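Local coordinates for Esterase/lipase (PDB 4N5H), which probably hydrolyses ester bonds, and may transfer acyl groups, as an esterase of the alpha/beta hydrolase fold, at residues 180-185 / 233-238; 67-72 / 296-301. The protein carries 1 engineered substitution. All coordinates share one frame; numbering follows the deposited sequence.

Followed from the N terminus, the chain passes helix 2-28 and two early strands before strand 66-72, whose residues 67-72 meet helix 288-311 near the C terminus, so contact 2 closes a very long loop. Within it lies contact 1, where strand 179-183 meets strand 235-240 after an excursion of helices and loops that holds no strand, so the two contacts nest and do not cross. Contact 1 joins neighbouring parallel strands of the central sheet, and contact 2 packs the late helix on that same sheet. Their centres are about 10 Å apart, and they touch directly: Met297 SD lies 3.6 Å from Ala181 CB, and Met236 also packs on the helix.

Contact 1: residues 180-185 / 233-238; sequences VALVCP and PPFMLI
Val180 holds CG1 anti to its backbone N (chi1 -177°), Phe235 carries CG beside its own backbone N (chi1 -76°), and the two side chains lie side by side on one face of the sheet, pointing the same way. Val180 CB sits over a face of the Phe235 ring, offset toward the rim, in a CH-pi contact 4.1 Å from the ring centroid, while Val180 CG1 comes to 3.7 Å from Phe235 CE2. Leu182 CD1 reaches the edge of the ring, 3.9 Å from Phe235 CD2. An alanine in place of Phe235 would probably open a gap beside Val180 and Leu182, leaving both without their aromatic neighbour. Beneath these side chains the strands pair in parallel as neighbours in the alpha/beta hydrolase sheet, with strand 263-268 next beyond 235-240. Five backbone hydrogen bonds form the ladder; the bond from Cys184 N to Ile238 O is 2.8 Å long, with an N-H...O angle of 178°. It continues the pairing past the end of strand 179-183, where Cys184 touches Asp243 and His278, members of a probable Ser-His-Asp triad. Farther along the face that bears Phe235, Leu237 CD1 meets Pro185 CD at 3.5 Å, the two side chains crossing at about a right angle. On the other face, Val183 CG2 packs 4.1 Å from Ile238 CD1, and Ala181 CB lies beside Met236 CB. Helices 147-158 and 246-258 pack against the face of Leu182, whereas helix 288-311 meets Ala181, Met236 and Ile238.

Contact 2: residues 67-72 / 296-301; sequences PTVIDI and EMLRTF
Strand 67-72 and helix 296-301 approach with their axes 11.1 Å apart and their N-to-C directions 129° apart, a separation at which side chains must bridge the space between the backbones. Phe301 does most of this work. Its CG stands anti to the backbone N (chi1 172°), and the ring beyond it reaches the start of the strand, where CZ lies 3.4 Å from the carbonyl oxygen Thr68 O. Pro67 CB meets the same end of the ring, 3.9 Å from Phe301 CE2, and Val69 CG2 is a looser neighbour of that carbon at 4.4 Å. All three approach the ring obliquely. One turn earlier in the helix, Leu298 CD2 comes to 4.2 Å from Val69 CG2, so this valine branch touches both Leu298 and Phe301. No hydrogen bond joins the two segments; the contact is made by van der Waals packing, mainly of apolar side chains, with one backbone oxygen against the ring. The packing of helix 288-311 on the strand belongs to the three-layer alpha-beta-alpha sandwich of the alpha/beta hydrolase fold, in which helices flank a mostly parallel sheet. Strand 66-72 lies between strands 98-102 and 140-145, and Phe301 also touches Leu141 of the latter, while Met297 packs on Tyr88 and Leu92 of the adjacent helix 86-94.

Contact 1: residues 180-185 / 233-238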
ATOM      1  N   VAL A 180     -16.559 -13.151 -30.379  1.00 12.24           N
ATOM      2  CA  VAL A 180     -15.799 -13.956 -29.451  1.00 11.72           C
ATOM      3  C   VAL A 180     -14.322 -13.768 -29.798  1.00 12.92           C
ATOM      4  O   VAL A 180     -13.816 -14.178 -30.848  1.00 13.42           O
ATOM      5  CB  VAL A 180     -16.166 -15.400 -29.504  1.00 13.19           C
ATOM      6  CG1 VAL A 180     -15.405 -16.174 -28.490  1.00 13.31           C
ATOM      7  CG2 VAL A 180     -17.637 -15.627 -29.264  1.00 14.59           C
ATOM      8  N   ALA A 181     -13.602 -13.128 -28.857  1.00 12.65           N
ATOM      9  CA  ALA A 181     -12.181 -12.802 -29.044  1.00 12.73           C
ATOM     10  C   ALA A 181     -11.295 -13.695 -28.165  1.00 13.40           C
ATOM     11  O   ALA A 181     -11.462 -13.735 -26.939  1.00 13.66           O
ATOM     12  CB  ALA A 181     -11.880 -11.389 -28.734  1.00 13.14           C
ATOM     13  N   LEU A 182     -10.440 -14.444 -28.821  1.00 12.28           N
ATOM     14  CA  LEU A 182      -9.580 -15.417 -28.122  1.00 12.56           C
ATOM     15  C   LEU A 182      -8.172 -14.906 -28.137  1.00 13.41           C
ATOM     16  O   LEU A 182      -7.613 -14.656 -29.205  1.00 14.25           O
ATOM     17  CB  LEU A 182      -9.673 -16.767 -28.773  1.00 13.01           C
ATOM     18  CG  LEU A 182     -11.082 -17.328 -28.992  1.00 13.78           C
ATOM     19  CD1 LEU A 182     -11.021 -18.637 -29.766  1.00 14.98           C
ATOM     20  CD2 LEU A 182     -11.884 -17.454 -27.737  1.00 13.04           C
ATOM     21  N   VAL A 183      -7.553 -14.800 -26.986  1.00 11.95           N
ATOM     22  CA  VAL A 183      -6.192 -14.306 -26.892  1.00 13.08           C
ATOM     23  C   VAL A 183      -5.274 -15.502 -26.541  1.00 13.65           C
ATOM     24  O   VAL A 183      -5.354 -16.025 -25.453  1.00 13.50           O
ATOM     25  CB  VAL A 183      -6.025 -13.186 -25.800  1.00 12.99           C
ATOM     26  CG1 VAL A 183      -4.585 -12.716 -25.631  1.00 15.04           C
ATOM     27  CG2 VAL A 183      -6.891 -11.996 -26.149  1.00 13.28           C
ATOM     28  N   CYS A 184      -4.381 -15.861 -27.453  1.00 12.90           N
ATOM     29  CA  CYS A 184      -3.485 -16.993 -27.315  1.00 12.26           C
ATOM     30  C   CYS A 184      -4.199 -18.224 -26.738  1.00 12.28           C
ATOM     31  O   CYS A 184      -3.796 -18.788 -25.738  1.00 13.17           O
ATOM     32  CB  CYS A 184      -2.261 -16.695 -26.416  1.00 13.09           C
ATOM     33  SG  CYS A 184      -1.284 -15.289 -27.028  1.00 15.77           S
ATOM     34  N   PRO A 185      -5.301 -18.622 -27.399  1.00 13.19           N
ATOM     35  CA  PRO A 185      -6.087 -19.686 -26.795  1.00 14.15           C
ATOM     36  C   PRO A 185      -5.358 -21.031 -26.839  1.00 15.03           C
ATOM     37  O   PRO A 185      -4.549 -21.273 -27.739  1.00 16.11           O
ATOM     38  CB  PRO A 185      -7.306 -19.800 -27.695  1.00 14.90           C
ATOM     39  CG  PRO A 185      -6.811 -19.306 -28.988  1.00 13.67           C
ATOM     40  CD  PRO A 185      -5.914 -18.128 -28.632  1.00 13.49           C
ATOM     41  N   PRO A 233     -21.215 -17.080 -33.731  1.00 18.58           N
ATOM     42  CA  PRO A 233     -20.809 -15.730 -33.931  1.00 19.53           C
ATOM     43  C   PRO A 233     -19.458 -15.642 -34.641  1.00 15.43           C
ATOM     44  O   PRO A 233     -18.666 -16.617 -34.667  1.00 15.69           O
ATOM     45  CB  PRO A 233     -20.684 -15.188 -32.462  1.00 20.11           C
ATOM     46  CG  PRO A 233     -20.594 -16.359 -31.629  1.00 23.33           C
ATOM     47  CD  PRO A 233     -21.117 -17.543 -32.347  1.00 21.96           C
ATOM     48  N   PRO A 234     -19.103 -14.424 -35.025  1.00 15.73           N
ATOM     49  CA  PRO A 234     -17.746 -14.194 -35.505  1.00 15.81           C
ATOM     50  C   PRO A 234     -16.715 -14.243 -34.341  1.00 16.22           C
ATOM     51  O   PRO A 234     -17.093 -13.999 -33.196  1.00 15.79           O
ATOM     52  CB  PRO A 234     -17.767 -12.801 -36.073  1.00 18.94           C
ATOM     53  CG  PRO A 234     -19.132 -12.322 -35.840  1.00 22.26           C
ATOM     54  CD  PRO A 234     -19.893 -13.217 -34.972  1.00 17.45           C
ATOM     55  N   PHE A 235     -15.525 -14.707 -34.700  1.00 15.01           N
ATOM     56  CA  PHE A 235     -14.381 -14.853 -33.806  1.00 14.33           C
ATOM     57  C   PHE A 235     -13.309 -13.868 -34.179  1.00 14.88           C
ATOM     58  O   PHE A 235     -13.198 -13.372 -35.335  1.00 13.83           O
ATOM     59  CB  PHE A 235     -13.786 -16.214 -33.824  1.00 13.49           C
ATOM     60  CG  PHE A 235     -14.620 -17.248 -33.059  1.00 14.31           C
ATOM     61  CD1 PHE A 235     -15.835 -17.702 -33.541  1.00 15.98           C
ATOM     62  CD2 PHE A 235     -14.190 -17.766 -31.828  1.00 14.53           C
ATOM     63  CE1 PHE A 235     -16.589 -18.638 -32.823  1.00 17.93           C
ATOM     64  CE2 PHE A 235     -14.929 -18.706 -31.181  1.00 15.98           C
ATOM     65  CZ  PHE A 235     -16.138 -19.122 -31.622  1.00 17.50           C
ATOM     66  N   MET A 236     -12.468 -13.538 -33.180  1.00 13.31           N
ATOM     67  CA  MET A 236     -11.230 -12.764 -33.456  1.00 13.67           C
ATOM     68  C   MET A 236     -10.084 -13.450 -32.740  1.00 15.17           C
ATOM     69  O   MET A 236     -10.188 -13.723 -31.492  1.00 15.85           O
ATOM     70  CB  MET A 236     -11.368 -11.340 -32.987  1.00 14.37           C
ATOM     71  CG  MET A 236     -10.150 -10.486 -33.242  1.00 15.08           C
ATOM     72  SD  MET A 236     -10.362  -8.814 -32.647  1.00 16.43           S
ATOM     73  CE  MET A 236      -8.765  -8.107 -33.119  1.00 18.38           C
ATOM     74  N   LEU A 237      -9.041 -13.797 -33.457  1.00 14.76           N
ATOM     75  CA  LEU A 237      -7.951 -14.547 -32.902  1.00 14.02           C
ATOM     76  C   LEU A 237      -6.758 -13.609 -32.777  1.00 15.02           C
ATOM     77  O   LEU A 237      -6.312 -13.044 -33.771  1.00 15.32           O
ATOM     78  CB  LEU A 237      -7.568 -15.746 -33.761  1.00 15.55           C
ATOM     79  CG  LEU A 237      -6.359 -16.530 -33.359  1.00 17.75           C
ATOM     80  CD1 LEU A 237      -6.576 -17.108 -31.944  1.00 17.68           C
ATOM     81  CD2 LEU A 237      -6.108 -17.659 -34.388  1.00 20.42           C
ATOM     82  N   ILE A 238      -6.302 -13.466 -31.537  1.00 13.31           N
ATOM     83  CA  ILE A 238      -5.215 -12.573 -31.116  1.00 14.19           C
ATOM     84  C   ILE A 238      -4.073 -13.359 -30.583  1.00 14.52           C
ATOM     85  O   ILE A 238      -4.244 -14.266 -29.769  1.00 15.05           O
ATOM     86  CB  ILE A 238      -5.752 -11.602 -30.060  1.00 13.46           C
ATOM     87  CG1 ILE A 238      -6.841 -10.721 -30.640  1.00 16.24           C
ATOM     88  CG2 ILE A 238      -4.648 -10.783 -29.417  1.00 15.07           C
ATOM     89  CD1 ILE A 238      -7.701 -10.002 -29.603  1.00 17.02           C
TER

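Contact 2: residues 67-72 / 296-301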
ATOM      1  N   PRO A  67     -22.089  -1.100 -23.903  1.00 14.37           N
ATOM      2  CA  PRO A  67     -21.850  -2.397 -24.431  1.00 13.72           C
ATOM      3  C   PRO A  67     -21.035  -3.265 -23.435  1.00 12.13           C
ATOM      4  O   PRO A  67     -20.180  -2.707 -22.706  1.00 13.45           O
ATOM      5  CB  PRO A  67     -21.132  -2.156 -25.756  1.00 15.86           C
ATOM      6  CG  PRO A  67     -21.479  -0.723 -26.092  1.00 20.47           C
ATOM      7  CD  PRO A  67     -21.562  -0.031 -24.771  1.00 18.54           C
ATOM      8  N   THR A  68     -21.285  -4.549 -23.493  1.00 11.94           N
ATOM      9  CA  THR A  68     -20.762  -5.493 -22.525  1.00 11.91           C
ATOM     10  C   THR A  68     -19.518  -6.217 -22.984  1.00 11.71           C
ATOM     11  O   THR A  68     -19.465  -6.728 -24.129  1.00 12.13           O
ATOM     12  CB  THR A  68     -21.854  -6.484 -22.192  1.00 12.74           C
ATOM     13  OG1 THR A  68     -22.950  -5.823 -21.502  1.00 13.75           O
ATOM     14  CG2 THR A  68     -21.360  -7.615 -21.255  1.00 13.77           C
ATOM     15  N   VAL A  69     -18.548  -6.392 -22.078  1.00 12.38           N
ATOM     16  CA  VAL A  69     -17.477  -7.310 -22.322  1.00 11.57           C
ATOM     17  C   VAL A  69     -17.527  -8.318 -21.132  1.00 12.23           C
ATOM     18  O   VAL A  69     -17.633  -7.886 -19.938  1.00 12.14           O
ATOM     19  CB  VAL A  69     -16.127  -6.617 -22.309  1.00 12.06           C
ATOM     20  CG1 VAL A  69     -15.038  -7.637 -22.563  1.00 13.31           C
ATOM     21  CG2 VAL A  69     -16.048  -5.504 -23.373  1.00 13.27           C
ATOM     22  N   ILE A  70     -17.382  -9.612 -21.461  1.00 11.29           N
ATOM     23  CA  ILE A  70     -17.335 -10.661 -20.457  1.00 11.25           C
ATOM     24  C   ILE A  70     -16.004 -11.396 -20.659  1.00 11.21           C
ATOM     25  O   ILE A  70     -15.655 -11.856 -21.778  1.00 11.55           O
ATOM     26  CB  ILE A  70     -18.426 -11.643 -20.681  1.00 12.12           C
ATOM     27  CG1 ILE A  70     -19.775 -10.977 -20.455  1.00 12.31           C
ATOM     28  CG2 ILE A  70     -18.281 -12.826 -19.707  1.00 13.70           C
ATOM     29  CD1 ILE A  70     -20.985 -11.772 -20.831  1.00 12.96           C
ATOM     30  N   ASP A  71     -15.192 -11.365 -19.612  1.00 11.12           N
ATOM     31  CA  ASP A  71     -13.847 -11.921 -19.601  1.00 10.40           C
ATOM     32  C   ASP A  71     -13.708 -13.216 -18.786  1.00 10.90           C
ATOM     33  O   ASP A  71     -14.128 -13.289 -17.620  1.00 11.76           O
ATOM     34  CB  ASP A  71     -12.869 -10.908 -18.987  1.00 11.24           C
ATOM     35  CG  ASP A  71     -11.433 -11.348 -19.159  1.00 14.70           C
ATOM     36  OD1 ASP A  71     -11.067 -11.646 -20.285  1.00 14.61           O
ATOM     37  OD2 ASP A  71     -10.663 -11.405 -18.138  1.00 13.41           O
ATOM     38  N   ILE A  72     -13.099 -14.201 -19.436  1.00 10.62           N
ATOM     39  CA  ILE A  72     -12.799 -15.511 -18.823  1.00 10.64           C
ATOM     40  C   ILE A  72     -11.283 -15.601 -18.737  1.00 11.85           C
ATOM     41  O   ILE A  72     -10.566 -15.779 -19.727  1.00 12.21           O
ATOM     42  CB  ILE A  72     -13.330 -16.681 -19.617  1.00 11.88           C
ATOM     43  CG1 ILE A  72     -14.812 -16.516 -19.879  1.00 13.52           C
ATOM     44  CG2 ILE A  72     -12.998 -18.002 -18.890  1.00 12.26           C
ATOM     45  CD1 ILE A  72     -15.359 -17.571 -20.862  1.00 13.50           C
ATOM     46  N   GLU A 296      -8.099  -2.525 -31.138  1.00 13.57           N
ATOM     47  CA  GLU A 296      -8.524  -3.152 -32.370  1.00 15.48           C
ATOM     48  C   GLU A 296      -9.652  -4.153 -32.132  1.00 14.80           C
ATOM     49  O   GLU A 296     -10.638  -4.250 -32.876  1.00 13.62           O
ATOM     50  CB  GLU A 296      -7.355  -3.774 -33.087  1.00 15.59           C
ATOM     51  CG  GLU A 296      -7.737  -4.329 -34.438  1.00 18.44           C
ATOM     52  CD  GLU A 296      -6.500  -4.504 -35.364  1.00 25.41           C
ATOM     53  OE1 GLU A 296      -5.513  -3.735 -35.227  1.00 22.64           O
ATOM     54  OE2 GLU A 296      -6.556  -5.461 -36.191  1.00 27.75           O
ATOM     55  N   MET A 297      -9.539  -4.903 -31.057  1.00 12.35           N
ATOM     56  CA  MET A 297     -10.633  -5.769 -30.572  1.00 12.91           C
ATOM     57  C   MET A 297     -11.923  -5.012 -30.311  1.00 12.48           C
ATOM     58  O   MET A 297     -13.014  -5.442 -30.783  1.00 13.33           O
ATOM     59  CB  MET A 297     -10.169  -6.553 -29.374  1.00 13.60           C
ATOM     60  CG  MET A 297     -11.241  -7.460 -28.785  1.00 13.26           C
ATOM     61  SD  MET A 297     -10.766  -8.263 -27.238  1.00 13.47           S
ATOM     62  CE  MET A 297     -10.817  -6.848 -26.066  1.00 14.44           C
ATOM     63  N   LEU A 298     -11.840  -3.916 -29.578  1.00 13.30           N
ATOM     64  CA  LEU A 298     -13.045  -3.153 -29.196  1.00 12.80           C
ATOM     65  C   LEU A 298     -13.645  -2.521 -30.466  1.00 14.20           C
ATOM     66  O   LEU A 298     -14.903  -2.485 -30.602  1.00 13.45           O
ATOM     67  CB  LEU A 298     -12.760  -2.093 -28.148  1.00 13.37           C
ATOM     68  CG  LEU A 298     -12.387  -2.744 -26.795  1.00 13.21           C
ATOM     69  CD1 LEU A 298     -11.904  -1.594 -25.899  1.00 15.90           C
ATOM     70  CD2 LEU A 298     -13.536  -3.507 -26.142  1.00 13.10           C
ATOM     71  N   ARG A 299     -12.774  -2.106 -31.377  1.00 14.51           N
ATOM     72  CA  ARG A 299     -13.316  -1.536 -32.647  1.00 15.41           C
ATOM     73  C   ARG A 299     -13.981  -2.590 -33.539  1.00 14.44           C
ATOM     74  O   ARG A 299     -14.987  -2.259 -34.216  1.00 15.73           O
ATOM     75  CB  ARG A 299     -12.273  -0.779 -33.426  1.00 16.26           C
ATOM     76  CG  ARG A 299     -11.778   0.494 -32.767  1.00 17.38           C
ATOM     77  CD  ARG A 299     -12.858   1.479 -32.325  1.00 21.73           C
ATOM     78  NE  ARG A 299     -13.517   1.304 -30.981  1.00 21.66           N
ATOM     79  CZ  ARG A 299     -13.007   1.725 -29.836  1.00 25.32           C
ATOM     80  NH1 ARG A 299     -11.775   2.305 -29.857  1.00 25.69           N
ATOM     81  NH2 ARG A 299     -13.650   1.599 -28.674  1.00 24.31           N
ATOM     82  N   THR A 300     -13.483  -3.826 -33.561  1.00 12.87           N
ATOM     83  CA  THR A 300     -14.100  -4.887 -34.290  1.00 13.15           C
ATOM     84  C   THR A 300     -15.478  -5.127 -33.687  1.00 14.55           C
ATOM     85  O   THR A 300     -16.506  -5.297 -34.429  1.00 14.80           O
ATOM     86  CB  THR A 300     -13.228  -6.126 -34.222  1.00 13.02           C
ATOM     87  OG1 THR A 300     -11.962  -5.811 -34.790  1.00 14.21           O
ATOM     88  CG2 THR A 300     -13.845  -7.346 -34.952  1.00 15.34           C
ATOM     89  N   PHE A 301     -15.514  -5.189 -32.354  1.00 14.27           N
ATOM     90  CA  PHE A 301     -16.776  -5.383 -31.608  1.00 13.47           C
ATOM     91  C   PHE A 301     -17.773  -4.290 -31.969  1.00 14.27           C
ATOM     92  O   PHE A 301     -18.931  -4.551 -32.234  1.00 14.22           O
ATOM     93  CB  PHE A 301     -16.442  -5.387 -30.091  1.00 13.51           C
ATOM     94  CG  PHE A 301     -17.606  -5.380 -29.153  1.00 14.01           C
ATOM     95  CD1 PHE A 301     -18.746  -6.109 -29.403  1.00 13.50           C
ATOM     96  CD2 PHE A 301     -17.489  -4.747 -27.912  1.00 13.10           C
ATOM     97  CE1 PHE A 301     -19.751  -6.149 -28.465  1.00 13.38           C
ATOM     98  CE2 PHE A 301     -18.518  -4.792 -26.947  1.00 13.50           C
ATOM     99  CZ  PHE A 301     -19.671  -5.467 -27.260  1.00 13.26           C
TER